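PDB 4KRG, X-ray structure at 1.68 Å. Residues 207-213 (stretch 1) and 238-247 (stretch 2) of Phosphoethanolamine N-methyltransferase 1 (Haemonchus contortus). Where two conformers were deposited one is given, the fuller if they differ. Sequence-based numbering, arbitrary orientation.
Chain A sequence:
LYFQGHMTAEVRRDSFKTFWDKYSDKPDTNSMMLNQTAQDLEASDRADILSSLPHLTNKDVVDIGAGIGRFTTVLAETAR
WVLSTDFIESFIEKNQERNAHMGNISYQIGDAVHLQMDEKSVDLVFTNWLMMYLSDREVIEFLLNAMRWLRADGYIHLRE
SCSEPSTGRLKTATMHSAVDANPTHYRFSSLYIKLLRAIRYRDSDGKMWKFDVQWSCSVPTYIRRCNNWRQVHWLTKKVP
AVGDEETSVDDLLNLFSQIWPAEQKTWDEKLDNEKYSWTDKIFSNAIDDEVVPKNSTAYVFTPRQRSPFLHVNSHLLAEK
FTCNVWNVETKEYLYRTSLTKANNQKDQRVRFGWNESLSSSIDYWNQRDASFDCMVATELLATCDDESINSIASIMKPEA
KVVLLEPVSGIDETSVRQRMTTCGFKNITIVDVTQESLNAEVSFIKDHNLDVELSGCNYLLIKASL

Stretch 1 207-213: KMWKFDV
Stretch 2 (238-247) KVPAVGDEET

How do the two backbones meet? Residues 208-213 form a strand that runs antiparallel to the strand 238-240, with 131° between their directions and 4.6 Å at closest approach of the axes. Lys-210 pairs with Val-239 across a hydrogen-bonded site: Lys-210 N donates to Val-239 O at 2.9 Å, and Val-239 N to Lys-210 O at 3.0 Å. Trp-209 with Pro-240 (CA to CA 4.6 Å) and Phe-211 with Lys-238 (4.9 Å between CA atoms) are non-hydrogen-bonded pairs. Just past Pro-240, Ala-241 N donates a hydrogen bond to Met-208 O at 3.2 Å, nearly straight at 175°.

How does the second stretch leave the sheet? From Ala-241 to Asp-244 it makes a type II turn, closed by Asp-244 N to Ala-241 O at 3.2 Å. Val-242 is at phi/psi -59/128 and Gly-243 at 81/-3, a positive phi that favours glycine.

What holds Lys-238 against Trp-209? The lysine is fully extended, all four chi angles t, while the indole has chi1 m and chi2 93°. This lays Lys-238 CE 3.7 Å from the centroid of the Trp-209 five-membered ring, a CH-pi contact, and NZ 4.5 Å from that centroid, a cation-pi contact 8° off the normal. Val-239 O meets the ring edge, 3.3 Å from Trp-209 CE3. Separately, Trp-209 CZ3 packs 3.9 Å from Pro-240 CG.

Where do the remaining side chains pack? Selenomethionine Met-208 (t, p, p) is buried and points toward the turn, with CG 4.0 Å from Ala-241 CB, CE 3.7 Å from Asp-244 O and SE 3.7 Å from Glu-246 CG. Lys-210 (p, t, t, t) shares a sheet face with Val-239 (m), its CG 3.7 Å from Val-239 CG2.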

# COMPACT_ATOMS: atom_id res chain seq x y z
N LYS A 207 27.44 -2.43 -9.04
CA LYS A 207 26.20 -2.18 -9.78
C LYS A 207 25.16 -1.54 -8.87
O LYS A 207 25.05 -1.90 -7.70
CB LYS A 207 25.68 -3.46 -10.41
CG LYS A 207 26.47 -3.90 -11.63
CD LYS A 207 25.93 -5.18 -12.22
CE LYS A 207 26.59 -5.51 -13.55
NZ LYS A 207 26.05 -6.78 -14.13
N MSE A 208 24.38 -0.61 -9.42
CA MSE A 208 23.38 0.11 -8.65
C MSE A 208 22.01 -0.56 -8.74
O MSE A 208 21.64 -1.09 -9.79
CB MSE A 208 23.26 1.56 -9.12
CG MSE A 208 22.59 2.49 -8.12
SE MSE A 208 23.66 2.71 -6.50
CE MSE A 208 25.34 3.04 -7.39
N TRP A 209 21.26 -0.53 -7.65
CA TRP A 209 19.93 -1.11 -7.62
C TRP A 209 18.92 -0.19 -6.96
O TRP A 209 19.28 0.66 -6.15
CB TRP A 209 19.96 -2.46 -6.91
CG TRP A 209 20.90 -3.40 -7.57
CD1 TRP A 209 22.21 -3.61 -7.25
CD2 TRP A 209 20.60 -4.24 -8.68
NE1 TRP A 209 22.74 -4.55 -8.10
CE2 TRP A 209 21.78 -4.96 -8.98
CE3 TRP A 209 19.46 -4.49 -9.44
CZ2 TRP A 209 21.84 -5.89 -10.02
CZ3 TRP A 209 19.52 -5.40 -10.47
CH2 TRP A 209 20.70 -6.09 -10.75
N LYS A 210 17.66 -0.35 -7.34
CA LYS A 210 16.57 0.33 -6.67
C LYS A 210 15.42 -0.63 -6.51
O LYS A 210 15.42 -1.72 -7.10
CB LYS A 210 16.13 1.57 -7.44
CG LYS A 210 15.55 1.30 -8.82
CD LYS A 210 15.23 2.62 -9.51
CE LYS A 210 14.86 2.41 -10.96
NZ LYS A 210 14.56 3.71 -11.62
N PHE A 211 14.44 -0.24 -5.71
CA PHE A 211 13.25 -1.03 -5.50
C PHE A 211 12.13 -0.49 -6.37
O PHE A 211 11.93 0.72 -6.45
CB PHE A 211 12.86 -0.94 -4.03
CG PHE A 211 13.59 -1.92 -3.14
CD1 PHE A 211 13.79 -3.23 -3.55
CD2 PHE A 211 14.07 -1.53 -1.91
CE1 PHE A 211 14.45 -4.13 -2.73
CE2 PHE A 211 14.73 -2.42 -1.09
CZ PHE A 211 14.92 -3.72 -1.50
N ASP A 212 11.42 -1.39 -7.05
CA ASP A 212 10.21 -1.03 -7.77
C ASP A 212 9.03 -1.50 -6.92
O ASP A 212 8.70 -2.70 -6.93
CB ASP A 212 10.19 -1.68 -9.15
CG ASP A 212 8.91 -1.41 -9.91
OD1 ASP A 212 8.17 -0.47 -9.55
OD2 ASP A 212 8.63 -2.14 -10.89
N VAL A 213 8.42 -0.58 -6.18
CA VAL A 213 7.28 -0.91 -5.33
C VAL A 213 6.06 -1.12 -6.21
O VAL A 213 5.49 -0.17 -6.74
CB VAL A 213 6.98 0.16 -4.30
CG1 VAL A 213 5.91 -0.32 -3.35
CG2 VAL A 213 8.23 0.49 -3.52
N LYS A 238 13.56 -5.90 -6.98
CA LYS A 238 14.92 -5.38 -7.12
C LYS A 238 15.25 -5.22 -8.59
O LYS A 238 15.30 -6.19 -9.34
CB LYS A 238 15.93 -6.33 -6.46
CG LYS A 238 17.38 -6.02 -6.76
CD LYS A 238 18.29 -7.03 -6.08
CE LYS A 238 19.74 -6.82 -6.47
NZ LYS A 238 20.62 -7.76 -5.71
N VAL A 239 15.47 -3.98 -9.01
CA VAL A 239 15.68 -3.66 -10.42
C VAL A 239 16.87 -2.71 -10.58
O VAL A 239 17.23 -2.01 -9.64
CB VAL A 239 14.42 -3.03 -11.05
CG1 VAL A 239 13.25 -4.00 -10.99
CG2 VAL A 239 14.08 -1.74 -10.35
N PRO A 240 17.47 -2.67 -11.77
CA PRO A 240 18.65 -1.83 -11.94
C PRO A 240 18.34 -0.33 -11.84
O PRO A 240 17.28 0.10 -12.29
CB PRO A 240 19.11 -2.16 -13.37
CG PRO A 240 18.50 -3.50 -13.67
CD PRO A 240 17.19 -3.48 -12.97
N ALA A 241 19.24 0.43 -11.25
CA ALA A 241 19.13 1.89 -11.23
C ALA A 241 20.36 2.50 -11.90
O ALA A 241 21.22 3.06 -11.22
CB ALA A 241 19.01 2.38 -9.81
N VAL A 242 20.43 2.38 -13.22
CA VAL A 242 21.58 2.86 -13.99
C VAL A 242 21.81 4.36 -13.80
O VAL A 242 20.89 5.17 -13.95
CB VAL A 242 21.41 2.58 -15.50
CG1 VAL A 242 22.59 3.13 -16.29
CG2 VAL A 242 21.26 1.08 -15.76
N GLY A 243 23.04 4.73 -13.45
CA GLY A 243 23.41 6.12 -13.34
C GLY A 243 23.01 6.81 -12.05
O GLY A 243 23.33 7.98 -11.84
N ASP A 244 22.31 6.10 -11.17
CA ASP A 244 21.88 6.68 -9.91
C ASP A 244 23.04 6.69 -8.92
O ASP A 244 24.06 6.05 -9.15
CB ASP A 244 20.68 5.93 -9.35
CG ASP A 244 19.42 6.15 -10.16
OD1 ASP A 244 19.52 6.70 -11.28
OD2 ASP A 244 18.33 5.78 -9.68
N GLU A 245 22.87 7.42 -7.82
CA GLU A 245 23.89 7.48 -6.77
C GLU A 245 23.40 6.83 -5.47
O GLU A 245 22.21 6.92 -5.15
CB GLU A 245 24.32 8.93 -6.50
CG GLU A 245 23.19 9.83 -6.01
CD GLU A 245 23.70 11.15 -5.44
OE1 GLU A 245 24.83 11.55 -5.78
OE2 GLU A 245 22.97 11.78 -4.65
N GLU A 246 24.31 6.20 -4.73
CA GLU A 246 23.94 5.47 -3.52
C GLU A 246 23.25 6.35 -2.51
O GLU A 246 23.51 7.55 -2.44
CB GLU A 246 25.17 4.84 -2.87
CG GLU A 246 25.84 3.77 -3.68
CD GLU A 246 27.12 3.26 -3.05
OE1 GLU A 246 28.19 3.46 -3.65
OE2 GLU A 246 27.04 2.67 -1.95
N THR A 247 22.36 5.76 -1.73
CA THR A 247 21.76 6.46 -0.61
C THR A 247 22.31 5.81 0.64
O THR A 247 22.09 4.62 0.86
CB THR A 247 20.24 6.35 -0.61
OG1 THR A 247 19.86 4.99 -0.88
CG2 THR A 247 19.65 7.25 -1.67